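PDB 2GZS: IroE protein from Escherichia coli, which hydrolyses the trilactone ring of the siderophore enterobactin and its C-glucosylated forms, usually cutting once to release linear trimers. Local coordinates for residues Met48-Ala53 / Asn88-Asp93; Ala97-Lys102 / His148-Leu153; Asn119-Leu124 / Leu156-Ser161. All blocks are in the same frame, centred on the assembly; numbering follows the deposited sequence.

Contact 1: Met48-Ala53 / Asn88-Asp93; sequences MLDGNA and NSRAYD. With DFP (diisopropyl phosphonate), chain B.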
HETATM    1  N   MSE A  48      -2.507  -2.398   3.259  1.00  7.63           N
HETATM    2  CA  MSE A  48      -1.489  -1.435   3.660  1.00  9.05           C
HETATM    3  C   MSE A  48      -0.270  -2.148   4.225  1.00  9.53           C
HETATM    4  O   MSE A  48      -0.355  -2.953   5.138  1.00  9.08           O
HETATM    5  CB  MSE A  48      -2.097  -0.523   4.768  1.00 10.77           C
HETATM    6  CG  MSE A  48      -3.370   0.160   4.153  1.00 10.95           C
HETATM    7 SE   MSE A  48      -4.067   1.578   5.301  1.00 13.17          SE
HETATM    8  CE  MSE A  48      -3.712   0.183   6.545  1.00 44.27           C
ATOM      9  N   LEU A  49       0.894  -1.817   3.602  1.00  6.68           N
ATOM     10  CA  LEU A  49       2.114  -2.424   4.139  1.00  7.20           C
ATOM     11  C   LEU A  49       2.580  -1.747   5.444  1.00  9.18           C
ATOM     12  O   LEU A  49       2.006  -0.763   5.911  1.00  9.73           O
ATOM     13  CB  LEU A  49       3.212  -2.299   3.082  1.00  9.93           C
ATOM     14  CG  LEU A  49       2.892  -2.916   1.708  1.00 15.97           C
ATOM     15  CD1 LEU A  49       4.201  -3.027   0.881  1.00 11.77           C
ATOM     16  CD2 LEU A  49       2.088  -4.149   1.623  1.00 18.37           C
ATOM     17  N   ASP A  50       3.634  -2.277   6.052  1.00  8.09           N
ATOM     18  CA  ASP A  50       4.070  -1.817   7.364  1.00  9.33           C
ATOM     19  C   ASP A  50       2.925  -1.766   8.353  1.00  9.35           C
ATOM     20  O   ASP A  50       2.713  -0.768   9.040  1.00 10.49           O
ATOM     21  CB  ASP A  50       4.794  -0.454   7.239  1.00 12.18           C
ATOM     22  CG  ASP A  50       6.107  -0.604   6.465  1.00  9.41           C
ATOM     23  OD1 ASP A  50       6.836  -1.603   6.744  1.00 10.64           O
ATOM     24  OD2 ASP A  50       6.333   0.319   5.652  1.00 10.68           O
ATOM     25  N   GLY A  51       2.167  -2.860   8.393  1.00 10.46           N
ATOM     26  CA  GLY A  51       0.869  -2.813   9.088  1.00 10.00           C
ATOM     27  C   GLY A  51       1.027  -2.560  10.538  1.00 10.00           C
ATOM     28  O   GLY A  51       0.062  -2.011  11.123  1.00 10.27           O
ATOM     29  N   ASN A  52       2.085  -2.946  11.234  1.00  9.86           N
ATOM     30  CA  ASN A  52       2.190  -2.683  12.666  1.00  9.03           C
ATOM     31  C   ASN A  52       2.192  -1.160  12.892  1.00 13.19           C
ATOM     32  O   ASN A  52       1.519  -0.666  13.804  1.00 12.76           O
ATOM     33  CB  ASN A  52       3.460  -3.235  13.294  1.00 10.96           C
ATOM     34  CG  ASN A  52       3.644  -4.710  13.089  1.00  9.88           C
ATOM     35  OD1 ASN A  52       3.436  -5.565  13.951  1.00 18.16           O
ATOM     36  ND2 ASN A  52       4.003  -5.047  11.880  1.00  8.15           N
ATOM     37  N   ALA A  53       2.884  -0.434  12.045  1.00  9.05           N
ATOM     38  CA  ALA A  53       3.043   1.030  12.235  1.00 12.94           C
ATOM     39  C   ALA A  53       1.756   1.730  11.888  1.00 12.61           C
ATOM     40  O   ALA A  53       1.329   2.685  12.536  1.00 13.94           O
ATOM     41  CB  ALA A  53       4.193   1.540  11.343  1.00 12.30           C
ATOM     42  N   ASN A  88      14.275  -5.944   8.772  1.00 13.00           N
ATOM     43  CA  ASN A  88      14.871  -6.958   7.920  1.00 13.87           C
ATOM     44  C   ASN A  88      13.889  -7.575   6.932  1.00 11.98           C
ATOM     45  O   ASN A  88      14.103  -7.769   5.745  1.00 14.12           O
ATOM     46  CB  ASN A  88      15.412  -8.106   8.760  1.00 18.12           C
ATOM     47  CG  ASN A  88      16.544  -7.744   9.688  1.00 34.41           C
ATOM     48  OD1 ASN A  88      17.161  -6.714   9.457  1.00 30.32           O
ATOM     49  ND2 ASN A  88      16.742  -8.629  10.658  1.00 33.80           N
ATOM     50  N   SER A  89      12.718  -7.946   7.495  1.00 12.02           N
ATOM     51  CA  SER A  89      11.745  -8.655   6.660  1.00 11.76           C
ATOM     52  C   SER A  89      11.191  -7.769   5.563  1.00 12.88           C
ATOM     53  O   SER A  89      10.993  -8.162   4.420  1.00 12.30           O
ATOM     54  CB  SER A  89      10.575  -9.205   7.486  1.00 12.42           C
ATOM     55  OG  SER A  89      11.028 -10.176   8.433  1.00 13.51           O
ATOM     56  N   ARG A  90      10.910  -6.473   5.878  1.00  9.45           N
ATOM     57  CA  ARG A  90      10.339  -5.632   4.856  1.00  9.67           C
ATOM     58  C   ARG A  90      11.312  -5.286   3.711  1.00  8.83           C
ATOM     59  O   ARG A  90      10.929  -5.114   2.574  1.00 10.72           O
ATOM     60  CB  ARG A  90       9.764  -4.364   5.526  1.00 11.78           C
ATOM     61  CG  ARG A  90      10.845  -3.361   5.910  1.00 10.41           C
ATOM     62  CD  ARG A  90      10.243  -2.285   6.837  1.00  9.51           C
ATOM     63  NE  ARG A  90       9.495  -1.335   6.041  1.00  9.47           N
ATOM     64  CZ  ARG A  90       9.875  -0.340   5.273  1.00 10.90           C
ATOM     65  NH1 ARG A  90      11.243  -0.193   5.235  1.00 11.16           N
ATOM     66  NH2 ARG A  90       9.081   0.452   4.604  1.00  9.76           N
ATOM     67  N   ALA A  91      12.613  -5.203   4.106  1.00 10.06           N
ATOM     68  CA  ALA A  91      13.607  -4.944   3.050  1.00 11.48           C
ATOM     69  C   ALA A  91      13.642  -6.092   2.013  1.00 10.16           C
ATOM     70  O   ALA A  91      13.913  -5.744   0.896  1.00 11.37           O
ATOM     71  CB  ALA A  91      15.005  -4.851   3.649  1.00 11.45           C
ATOM     72  N   TYR A  92      13.334  -7.281   2.491  1.00  8.91           N
ATOM     73  CA  TYR A  92      13.246  -8.421   1.550  1.00  9.82           C
ATOM     74  C   TYR A  92      11.922  -8.415   0.788  1.00 11.26           C
ATOM     75  O   TYR A  92      11.851  -8.449  -0.424  1.00 10.18           O
ATOM     76  CB  TYR A  92      13.422  -9.731   2.308  1.00 10.04           C
ATOM     77  CG  TYR A  92      13.539 -10.871   1.281  1.00 12.04           C
ATOM     78  CD1 TYR A  92      14.607 -10.998   0.401  1.00 14.25           C
ATOM     79  CD2 TYR A  92      12.549 -11.819   1.194  1.00 10.85           C
ATOM     80  CE1 TYR A  92      14.659 -12.066  -0.532  1.00 11.26           C
ATOM     81  CE2 TYR A  92      12.543 -12.871   0.301  1.00 11.41           C
ATOM     82  CZ  TYR A  92      13.621 -12.964  -0.555  1.00 11.62           C
ATOM     83  OH  TYR A  92      13.640 -14.022  -1.455  1.00 12.80           O
ATOM     84  N   ASP A  93      10.826  -8.388   1.620  1.00  8.65           N
ATOM     85  CA  ASP A  93       9.520  -8.583   0.965  1.00  8.09           C
ATOM     86  C   ASP A  93       9.086  -7.526   0.019  1.00  7.60           C
ATOM     87  O   ASP A  93       8.310  -7.754  -0.920  1.00  8.92           O
ATOM     88  CB  ASP A  93       8.447  -8.669   2.064  1.00  8.58           C
ATOM     89  CG  ASP A  93       8.409  -9.943   2.863  1.00 10.67           C
ATOM     90  OD1 ASP A  93       8.899 -10.976   2.331  1.00 11.63           O
ATOM     91  OD2 ASP A  93       7.908  -9.952   3.998  1.00 10.27           O
TER
HETATM   92  C1  DFP B1189      12.620   5.648   4.991  1.00 23.69           C
HETATM   93  C2  DFP B1189      13.948   5.546   5.745  1.00 27.12           C
HETATM   94  C3  DFP B1189      11.535   6.334   5.808  1.00 29.44           C
HETATM   95  C1' DFP B1189      14.418   2.756   2.018  1.00 18.54           C
HETATM   96  C2' DFP B1189      14.100   3.251   0.637  1.00 26.22           C
HETATM   97  C3' DFP B1189      15.949   2.979   2.259  1.00 29.73           C
HETATM   98  P   DFP B1189      12.284   3.467   3.441  1.00 13.37           P
HETATM   99  O1P DFP B1189      12.212   4.258   4.786  1.00 17.13           O
HETATM  100  O2P DFP B1189      13.785   3.582   2.966  1.00 14.24           O
HETATM  101  O3P DFP B1189      11.822   2.024   3.575  1.00 12.17           O

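Contact 2: Ala97-Lys102 / His148-Leu153; sequences AAESRK and HSYGGL. With DFP (diisopropyl phosphonate), chain B.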
ATOM      1  N   ALA A  97      14.201  -7.015  -7.655  1.00 24.85           N
ATOM      2  CA  ALA A  97      15.614  -7.219  -7.966  1.00 25.36           C
ATOM      3  C   ALA A  97      16.498  -5.988  -8.069  1.00 28.17           C
ATOM      4  O   ALA A  97      17.580  -6.008  -7.473  1.00 37.89           O
ATOM      5  CB  ALA A  97      15.659  -7.895  -9.349  1.00 35.31           C
ATOM      6  N   ALA A  98      16.038  -5.010  -8.810  1.00 26.43           N
ATOM      7  CA  ALA A  98      16.709  -3.774  -9.200  1.00 25.73           C
ATOM      8  C   ALA A  98      17.213  -3.004  -7.992  1.00 34.89           C
ATOM      9  O   ALA A  98      18.234  -2.309  -8.064  1.00 33.42           O
ATOM     10  CB  ALA A  98      15.731  -2.932 -10.011  1.00 33.33           C
ATOM     11  N   GLU A  99      16.526  -3.128  -6.845  1.00 29.57           N
ATOM     12  CA  GLU A  99      16.973  -2.341  -5.697  1.00 29.79           C
ATOM     13  C   GLU A  99      18.408  -2.654  -5.299  1.00 30.85           C
ATOM     14  O   GLU A  99      19.021  -1.785  -4.663  1.00 33.33           O
ATOM     15  CB  GLU A  99      16.000  -2.571  -4.523  1.00 22.18           C
ATOM     16  CG  GLU A  99      16.244  -1.751  -3.262  1.00 19.62           C
ATOM     17  CD  GLU A  99      16.068  -0.266  -3.454  1.00 20.96           C
ATOM     18  OE1 GLU A  99      15.579   0.228  -4.493  1.00 24.92           O
ATOM     19  OE2 GLU A  99      16.469   0.569  -2.575  1.00 22.85           O
ATOM     20  N   SER A 100      19.026  -3.793  -5.596  1.00 25.15           N
ATOM     21  CA  SER A 100      20.393  -4.099  -5.186  1.00 30.11           C
ATOM     22  C   SER A 100      21.399  -4.035  -6.334  1.00 24.37           C
ATOM     23  O   SER A 100      22.508  -4.584  -6.272  1.00 30.53           O
ATOM     24  CB  SER A 100      20.491  -5.505  -4.580  1.00 41.69           C
ATOM     25  OG  SER A 100      20.240  -6.491  -5.574  1.00 42.03           O
ATOM     26  N   ARG A 101      21.027  -3.380  -7.411  1.00 22.40           N
ATOM     27  CA  ARG A 101      21.964  -3.246  -8.538  1.00 24.04           C
ATOM     28  C   ARG A 101      23.176  -2.397  -8.176  1.00 29.02           C
ATOM     29  O   ARG A 101      22.977  -1.306  -7.616  1.00 25.75           O
ATOM     30  CB  ARG A 101      21.197  -2.663  -9.725  1.00 32.16           C
ATOM     31  CG  ARG A 101      19.949  -3.513 -10.004  1.00 47.18           C
ATOM     32  CD  ARG A 101      20.027  -4.226 -11.340  1.00 63.72           C
ATOM     33  NE  ARG A 101      19.946  -5.674 -11.223  1.00 90.22           N
ATOM     34  CZ  ARG A 101      20.629  -6.485 -10.425  1.00 99.67           C
ATOM     35  NH1 ARG A 101      21.530  -6.026  -9.574  1.00 88.00           N
ATOM     36  NH2 ARG A 101      20.412  -7.800 -10.472  1.00110.46           N
ATOM     37  N   LYS A 102      24.384  -2.893  -8.477  1.00 31.03           N
ATOM     38  CA  LYS A 102      25.606  -2.104  -8.289  1.00 26.67           C
ATOM     39  C   LYS A 102      25.776  -1.554  -6.869  1.00 21.94           C
ATOM     40  O   LYS A 102      26.026  -0.359  -6.701  1.00 23.03           O
ATOM     41  CB  LYS A 102      25.613  -0.937  -9.281  1.00 36.89           C
ATOM     42  CG  LYS A 102      25.150  -1.363 -10.673  1.00 55.40           C
ATOM     43  CD  LYS A 102      26.202  -1.038 -11.724  1.00 61.64           C
ATOM     44  CE  LYS A 102      26.177  -2.055 -12.862  1.00 64.05           C
ATOM     45  NZ  LYS A 102      26.999  -1.615 -14.024  1.00 41.12           N
ATOM     46  N   HIS A 148       4.823   2.736   1.843  1.00  7.11           N
ATOM     47  CA  HIS A 148       5.736   3.886   1.918  1.00 10.19           C
ATOM     48  C   HIS A 148       7.198   3.418   1.902  1.00  7.38           C
ATOM     49  O   HIS A 148       7.542   2.469   2.546  1.00  8.72           O
ATOM     50  CB  HIS A 148       5.450   4.631   3.257  1.00  9.75           C
ATOM     51  CG  HIS A 148       6.379   5.780   3.571  1.00 12.82           C
ATOM     52  ND1 HIS A 148       7.496   5.596   4.364  1.00 12.56           N
ATOM     53  CD2 HIS A 148       6.331   7.074   3.196  1.00 14.63           C
ATOM     54  CE1 HIS A 148       8.087   6.785   4.456  1.00 11.77           C
ATOM     55  NE2 HIS A 148       7.448   7.710   3.779  1.00 13.46           N
ATOM     56  N   SER A 149       7.959   4.227   1.151  1.00  9.43           N
ATOM     57  CA  SER A 149       9.448   4.011   1.135  1.00 10.80           C
ATOM     58  C   SER A 149       9.720   2.671   0.451  1.00  9.73           C
ATOM     59  O   SER A 149       9.303   2.581  -0.711  1.00 10.24           O
ATOM     60  CB  SER A 149      10.016   4.206   2.540  1.00 10.73           C
ATOM     61  OG  SER A 149      11.501   4.267   2.369  1.00 11.56           O
ATOM     62  N   TYR A 150      10.339   1.664   1.094  1.00  8.23           N
ATOM     63  CA  TYR A 150      10.361   0.373   0.396  1.00  9.38           C
ATOM     64  C   TYR A 150       8.945  -0.083   0.045  1.00  9.72           C
ATOM     65  O   TYR A 150       8.750  -0.703  -1.002  1.00  8.80           O
ATOM     66  CB  TYR A 150      11.051  -0.684   1.251  1.00 10.08           C
ATOM     67  CG  TYR A 150      12.584  -0.706   1.312  1.00  9.67           C
ATOM     68  CD1 TYR A 150      13.288  -0.282   0.185  1.00 11.14           C
ATOM     69  CD2 TYR A 150      13.210  -1.150   2.442  1.00 11.59           C
ATOM     70  CE1 TYR A 150      14.677  -0.315   0.268  1.00 15.96           C
ATOM     71  CE2 TYR A 150      14.610  -1.202   2.519  1.00 12.54           C
ATOM     72  CZ  TYR A 150      15.278  -0.765   1.406  1.00 15.71           C
ATOM     73  OH  TYR A 150      16.664  -0.809   1.419  1.00 18.57           O
ATOM     74  N   GLY A 151       7.977   0.236   0.897  1.00  8.30           N
ATOM     75  CA  GLY A 151       6.582  -0.131   0.575  1.00  9.63           C
ATOM     76  C   GLY A 151       6.143   0.580  -0.683  1.00  9.60           C
ATOM     77  O   GLY A 151       5.360   0.043  -1.473  1.00  8.74           O
ATOM     78  N   GLY A 152       6.634   1.804  -0.963  1.00  9.39           N
ATOM     79  CA  GLY A 152       6.252   2.505  -2.183  1.00  8.66           C
ATOM     80  C   GLY A 152       6.839   1.836  -3.430  1.00  9.14           C
ATOM     81  O   GLY A 152       6.201   1.807  -4.496  1.00 10.06           O
ATOM     82  N   LEU A 153       8.062   1.273  -3.279  1.00  8.81           N
ATOM     83  CA  LEU A 153       8.611   0.488  -4.381  1.00 10.20           C
ATOM     84  C   LEU A 153       7.750  -0.763  -4.678  1.00  8.21           C
ATOM     85  O   LEU A 153       7.504  -1.073  -5.861  1.00  9.84           O
ATOM     86  CB  LEU A 153      10.048  -0.033  -4.096  1.00  8.66           C
ATOM     87  CG  LEU A 153      11.006   1.137  -3.798  1.00 13.41           C
ATOM     88  CD1 LEU A 153      12.392   0.547  -3.477  1.00 14.53           C
ATOM     89  CD2 LEU A 153      11.063   2.091  -4.991  1.00 14.22           C
TER
HETATM   90  C1  DFP B1189      12.620   5.648   4.991  1.00 23.69           C
HETATM   91  C2  DFP B1189      13.948   5.546   5.745  1.00 27.12           C
HETATM   92  C3  DFP B1189      11.535   6.334   5.808  1.00 29.44           C
HETATM   93  C1' DFP B1189      14.418   2.756   2.018  1.00 18.54           C
HETATM   94  C2' DFP B1189      14.100   3.251   0.637  1.00 26.22           C
HETATM   95  C3' DFP B1189      15.949   2.979   2.259  1.00 29.73           C
HETATM   96  P   DFP B1189      12.284   3.467   3.441  1.00 13.37           P
HETATM   97  O1P DFP B1189      12.212   4.258   4.786  1.00 17.13           O
HETATM   98  O2P DFP B1189      13.785   3.582   2.966  1.00 14.24           O
HETATM   99  O3P DFP B1189      11.822   2.024   3.575  1.00 12.17           O
HETATM  100  O   HOH W   1      18.012  -0.095  -0.675  1.00 21.39           O

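Contact 3: Asn119-Leu124 / Leu156-Ser161; sequences NFRQLL and LDSWLS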
ATOM      1  N   ASN A 119       7.586 -12.957  -4.450  1.00 10.45           N
ATOM      2  CA  ASN A 119       7.054 -13.999  -3.541  1.00 11.34           C
ATOM      3  C   ASN A 119       6.113 -13.387  -2.522  1.00 13.66           C
ATOM      4  O   ASN A 119       5.145 -14.060  -2.151  1.00 12.26           O
ATOM      5  CB  ASN A 119       8.186 -14.696  -2.780  1.00 13.63           C
ATOM      6  CG  ASN A 119       9.288 -15.303  -3.637  1.00 21.86           C
ATOM      7  OD1 ASN A 119      10.440 -14.925  -3.468  1.00 40.43           O
ATOM      8  ND2 ASN A 119       8.940 -16.219  -4.498  1.00 25.52           N
ATOM      9  N   PHE A 120       6.387 -12.136  -2.103  1.00 10.54           N
ATOM     10  CA  PHE A 120       5.471 -11.497  -1.134  1.00  9.16           C
ATOM     11  C   PHE A 120       4.160 -11.189  -1.866  1.00 11.05           C
ATOM     12  O   PHE A 120       3.091 -11.385  -1.235  1.00 10.67           O
ATOM     13  CB  PHE A 120       6.140 -10.242  -0.588  1.00  8.54           C
ATOM     14  CG  PHE A 120       5.203  -9.468   0.365  1.00 10.93           C
ATOM     15  CD1 PHE A 120       4.705 -10.063   1.516  1.00  9.85           C
ATOM     16  CD2 PHE A 120       4.855  -8.156   0.030  1.00 10.82           C
ATOM     17  CE1 PHE A 120       3.857  -9.335   2.370  1.00 11.30           C
ATOM     18  CE2 PHE A 120       3.972  -7.475   0.873  1.00 11.00           C
ATOM     19  CZ  PHE A 120       3.451  -8.055   2.022  1.00 10.16           C
ATOM     20  N   ARG A 121       4.180 -10.751  -3.099  1.00  9.11           N
ATOM     21  CA  ARG A 121       2.933 -10.494  -3.836  1.00  9.02           C
ATOM     22  C   ARG A 121       2.167 -11.809  -3.974  1.00 13.05           C
ATOM     23  O   ARG A 121       0.938 -11.754  -3.869  1.00 12.20           O
ATOM     24  CB  ARG A 121       3.210  -9.839  -5.176  1.00 12.68           C
ATOM     25  CG  ARG A 121       1.872  -9.419  -5.849  1.00 16.71           C
ATOM     26  CD  ARG A 121       2.089  -8.295  -6.892  1.00 23.65           C
ATOM     27  NE  ARG A 121       3.318  -8.534  -7.574  1.00 26.39           N
ATOM     28  CZ  ARG A 121       4.505  -7.909  -7.503  1.00 17.61           C
ATOM     29  NH1 ARG A 121       5.439  -8.460  -8.281  1.00 19.39           N
ATOM     30  NH2 ARG A 121       4.807  -6.859  -6.760  1.00 16.23           N
ATOM     31  N   GLN A 122       2.813 -12.950  -4.233  1.00 11.34           N
ATOM     32  CA  GLN A 122       2.035 -14.205  -4.335  1.00 14.22           C
ATOM     33  C   GLN A 122       1.415 -14.491  -3.008  1.00 11.61           C
ATOM     34  O   GLN A 122       0.244 -14.916  -2.928  1.00 12.38           O
ATOM     35  CB  GLN A 122       3.049 -15.312  -4.730  1.00 15.61           C
ATOM     36  CG  GLN A 122       2.478 -16.720  -4.552  1.00 26.48           C
ATOM     37  CD  GLN A 122       2.408 -17.488  -5.862  1.00 48.25           C
ATOM     38  OE1 GLN A 122       1.629 -18.447  -5.965  1.00 35.51           O
ATOM     39  NE2 GLN A 122       3.254 -17.001  -6.778  1.00 35.96           N
ATOM     40  N   LEU A 123       2.086 -14.325  -1.893  1.00 10.17           N
ATOM     41  CA  LEU A 123       1.528 -14.539  -0.572  1.00 10.26           C
ATOM     42  C   LEU A 123       0.304 -13.625  -0.407  1.00 11.51           C
ATOM     43  O   LEU A 123      -0.798 -14.009   0.051  1.00 10.60           O
ATOM     44  CB  LEU A 123       2.547 -14.216   0.527  1.00  8.80           C
ATOM     45  CG  LEU A 123       1.962 -14.021   1.914  1.00 13.40           C
ATOM     46  CD1 LEU A 123       1.480 -15.364   2.456  1.00 20.58           C
ATOM     47  CD2 LEU A 123       2.990 -13.448   2.891  1.00 20.94           C
ATOM     48  N   LEU A 124       0.485 -12.343  -0.725  1.00 10.16           N
ATOM     49  CA  LEU A 124      -0.579 -11.338  -0.486  1.00  9.48           C
ATOM     50  C   LEU A 124      -1.790 -11.644  -1.318  1.00 12.31           C
ATOM     51  O   LEU A 124      -2.915 -11.605  -0.757  1.00 12.08           O
ATOM     52  CB  LEU A 124       0.021  -9.956  -0.794  1.00 12.34           C
ATOM     53  CG  LEU A 124      -0.941  -8.756  -0.626  1.00 12.66           C
ATOM     54  CD1 LEU A 124      -1.413  -8.644   0.823  1.00 11.98           C
ATOM     55  CD2 LEU A 124      -0.248  -7.488  -1.102  1.00 16.17           C
ATOM     56  N   LEU A 156       4.742   0.178  -6.780  1.00 10.51           N
ATOM     57  CA  LEU A 156       5.079   0.340  -8.222  1.00 12.20           C
ATOM     58  C   LEU A 156       5.294  -1.022  -8.892  1.00  7.66           C
ATOM     59  O   LEU A 156       4.776  -1.263  -9.997  1.00 10.06           O
ATOM     60  CB  LEU A 156       6.332   1.194  -8.409  1.00 11.65           C
ATOM     61  CG  LEU A 156       6.207   2.664  -8.009  1.00 12.62           C
ATOM     62  CD1 LEU A 156       7.556   3.393  -8.163  1.00 15.20           C
ATOM     63  CD2 LEU A 156       5.111   3.370  -8.800  1.00 13.94           C
ATOM     64  N   ASP A 157       6.024  -1.890  -8.236  1.00  7.58           N
ATOM     65  CA  ASP A 157       6.300  -3.244  -8.708  1.00 10.02           C
ATOM     66  C   ASP A 157       4.975  -3.983  -8.962  1.00 11.94           C
ATOM     67  O   ASP A 157       4.816  -4.719  -9.963  1.00 11.58           O
ATOM     68  CB  ASP A 157       7.234  -3.963  -7.745  1.00 11.14           C
ATOM     69  CG  ASP A 157       7.699  -5.330  -8.229  1.00 16.70           C
ATOM     70  OD1 ASP A 157       8.339  -5.345  -9.329  1.00 18.26           O
ATOM     71  OD2 ASP A 157       7.488  -6.395  -7.613  1.00 15.97           O
ATOM     72  N   SER A 158       4.024  -3.753  -8.056  1.00 10.49           N
ATOM     73  CA  SER A 158       2.731  -4.445  -8.151  1.00  7.34           C
ATOM     74  C   SER A 158       1.877  -3.777  -9.221  1.00 11.23           C
ATOM     75  O   SER A 158       1.160  -4.489  -9.965  1.00 11.67           O
ATOM     76  CB  SER A 158       2.013  -4.291  -6.786  1.00 10.01           C
ATOM     77  OG  SER A 158       2.736  -4.980  -5.792  1.00 11.09           O
ATOM     78  N   TRP A 159       1.913  -2.451  -9.366  1.00 10.42           N
ATOM     79  CA  TRP A 159       1.173  -1.810 -10.467  1.00  9.71           C
ATOM     80  C   TRP A 159       1.632  -2.381 -11.804  1.00  9.56           C
ATOM     81  O   TRP A 159       0.898  -2.597 -12.769  1.00 11.79           O
ATOM     82  CB  TRP A 159       1.460  -0.276 -10.427  1.00  9.26           C
ATOM     83  CG  TRP A 159       0.704   0.469 -11.503  1.00 11.80           C
ATOM     84  CD1 TRP A 159      -0.598   0.941 -11.450  1.00 11.42           C
ATOM     85  CD2 TRP A 159       1.178   0.844 -12.795  1.00 11.40           C
ATOM     86  NE1 TRP A 159      -0.916   1.561 -12.628  1.00 13.21           N
ATOM     87  CE2 TRP A 159       0.177   1.519 -13.492  1.00 10.12           C
ATOM     88  CE3 TRP A 159       2.409   0.646 -13.426  1.00 11.16           C
ATOM     89  CZ2 TRP A 159       0.322   2.019 -14.786  1.00 14.18           C
ATOM     90  CZ3 TRP A 159       2.575   1.137 -14.714  1.00 10.39           C
ATOM     91  CH2 TRP A 159       1.567   1.807 -15.376  1.00 11.79           C
ATOM     92  N   LEU A 160       2.927  -2.707 -11.927  1.00 10.01           N
ATOM     93  CA  LEU A 160       3.479  -3.304 -13.172  1.00 11.92           C
ATOM     94  C   LEU A 160       3.008  -4.723 -13.370  1.00 14.69           C
ATOM     95  O   LEU A 160       2.848  -5.139 -14.520  1.00 17.24           O
ATOM     96  CB  LEU A 160       5.023  -3.317 -13.144  1.00 14.16           C
ATOM     97  CG  LEU A 160       5.659  -1.953 -13.403  1.00 14.75           C
ATOM     98  CD1 LEU A 160       7.137  -1.977 -12.987  1.00 17.75           C
ATOM     99  CD2 LEU A 160       5.475  -1.593 -14.884  1.00 16.10           C
ATOM    100  N   SER A 161       2.822  -5.485 -12.300  1.00 12.66           N
ATOM    101  CA  SER A 161       2.655  -6.939 -12.495  1.00 16.60           C
ATOM    102  C   SER A 161       1.285  -7.463 -12.098  1.00 15.77           C
ATOM    103  O   SER A 161       0.873  -8.566 -12.509  1.00 22.14           O
ATOM    104  CB  SER A 161       3.750  -7.648 -11.703  1.00 20.68           C
ATOM    105  OG  SER A 161       5.051  -7.068 -11.880  1.00 37.31           O
TER

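Contact 1: Met48-Ala53 / Asn88-Asp93
D50 and R90 face each other with their CA atoms 7.8 Å apart, D50 at the N-cap position of helix 51-57 and R90 on helix 87-93. The pair lies in the active-site cleft of an alpha/beta-hydrolase of the esterase D family, where D50 sits in the loop that leaves the C-terminal end of strand 43-48. The two side chains cross at about a right angle and meet as a two-point, side-on salt bridge. R90 NE donates to D50 OD1 at 2.8 Å, with the acceptor close to the guanidinium plane. R90 NH2 gives the second bond, 2.9 Å to the syn lone pair of D50 OD2. Carboxylate and guanidinium are turned 30° from coplanar, and each oxygen takes one N-H, which probably restrains rotation of the arginine head. A bend at chi3 (-78°) in the R90 chain lets NE and NH2 meet D50 while NH1 faces the bound diisopropyl phosphonate. A leucine in place of R90 would probably leave the buried D50 carboxylate without its countercharge and O3P without its arginine N-H donors. Y150 packs against R90 from helix 150-161. The inhibitor's oxygen is met at the guanidinium edge: R90 NH1 donates to DFP O3P at 2.8 Å and 161°, and R90 NH2 adds a long, weak bond of 3.3 Å.

Contact 2: Ala97-Lys102 / His148-Leu153
The carboxylate of E99 stands at the rim of the Y150 ring and reaches the phenol through a water, while the residue before Y150, S149, carries a covalent phosphonate. E99 OE2 comes to 3.5 Å from Y150 CE1, near the ring plane, and the carboxylate is turned 84° against the ring. Water 1 bridges the two polar ends, donating to E99 OE2 at 2.5 Å and lying 2.6 Å from Y150 OH. The glutamate chain is extended at first, with CG anti to the backbone N, then bends at chi2 (64°), which sets OE1 3.4 Å from the methyl L153 CD1. Both carboxylate oxygens of E99 also accept backbone N-H groups just before helix 179-187, OE1 from G178 and OE2 from R177, so the buried charge is probably well compensated. Over one face of the Y150 ring lies the isopropyl carbon DFP C1', 3.5 Å above the plane and over its centre. The covalent bond from S149 OG to DFP P measures 1.5 Å. The backbone Y150 N donates almost straight to DFP O3P (2.9 Å, 171°). The sharp strand-to-helix turn, with S149 strained at positive phi and G151 where a CB would run into H148 N, is the nucleophile elbow of alpha/beta-hydrolases; the N-H just after the serine, holding the phosphoryl oxygen, acts as in an oxyanion hole.

Contact 3: Asn119-Leu124 / Leu156-Ser161
The charged part of this contact is the salt bridge between R121 of helix 117-132 and D157 of helix 150-161. The guanidinium comes end-on, NH2 and NH1 both donating to the single atom D157 OD2, with R121 NH2 at 2.9 Å from it. Seen from the arginine, OD2 lies nearly in the guanidinium plane; seen from the aspartate, both nitrogens come from the same face of the carboxylate, well above its plane, and the two flat groups are 58° apart. OD2 also accepts from S117 OG, while OD1 is engaged by R185, so the carboxylate ties together two helices and helix 179-187.

Hydrogen bonds outside the salt bridge extend the grip. R121 NH2 donates a second time, to S158 OG at 3.0 Å, with the oxygen tilted from the guanidinium plane; that hydroxyl is also bonded to F154 O. S161 OG closes back on its own helix, donating to D157 O at 3.0 Å.

The packing is carried almost entirely by R121. The extended first part of its chain, CG anti to the backbone N, carries R121 CD to 3.6 Å from S158 OG, and the bend at chi3 (38°) turns the guanidinium onto D157 and S158. D157 O lies over one guanidinium face, offset toward the rim, and S161 flanks NH1 at the more exposed end.

The segment axes cross at -71°, 11.3 Å apart, wide enough for an arginine to span the gap. The contact joins two helices packed against the central sheet of the alpha/beta-hydrolase fold, away from the active site.

How the contacts relate
All three contacts are largely buried and polar, with only S161 in contact 3 exposed. Contacts 1 and 2 converge on the same phosphonate, one bringing an arginine side chain and the other the serine nucleophile and a backbone N-H; they also touch directly, R90 packing on Y150. Contacts 2 and 3 share helix 150-161: its N-terminal end carries the chemistry, its C-terminal end is held to helix 117-132. Contacts 1 and 3 both rest on an arginine-aspartate pair, side-on to two oxygens near the ligand, end-on to one oxygen away from it. Contact 2 instead joins its segments through a water and by setting a carboxylate against a ring edge and a methyl.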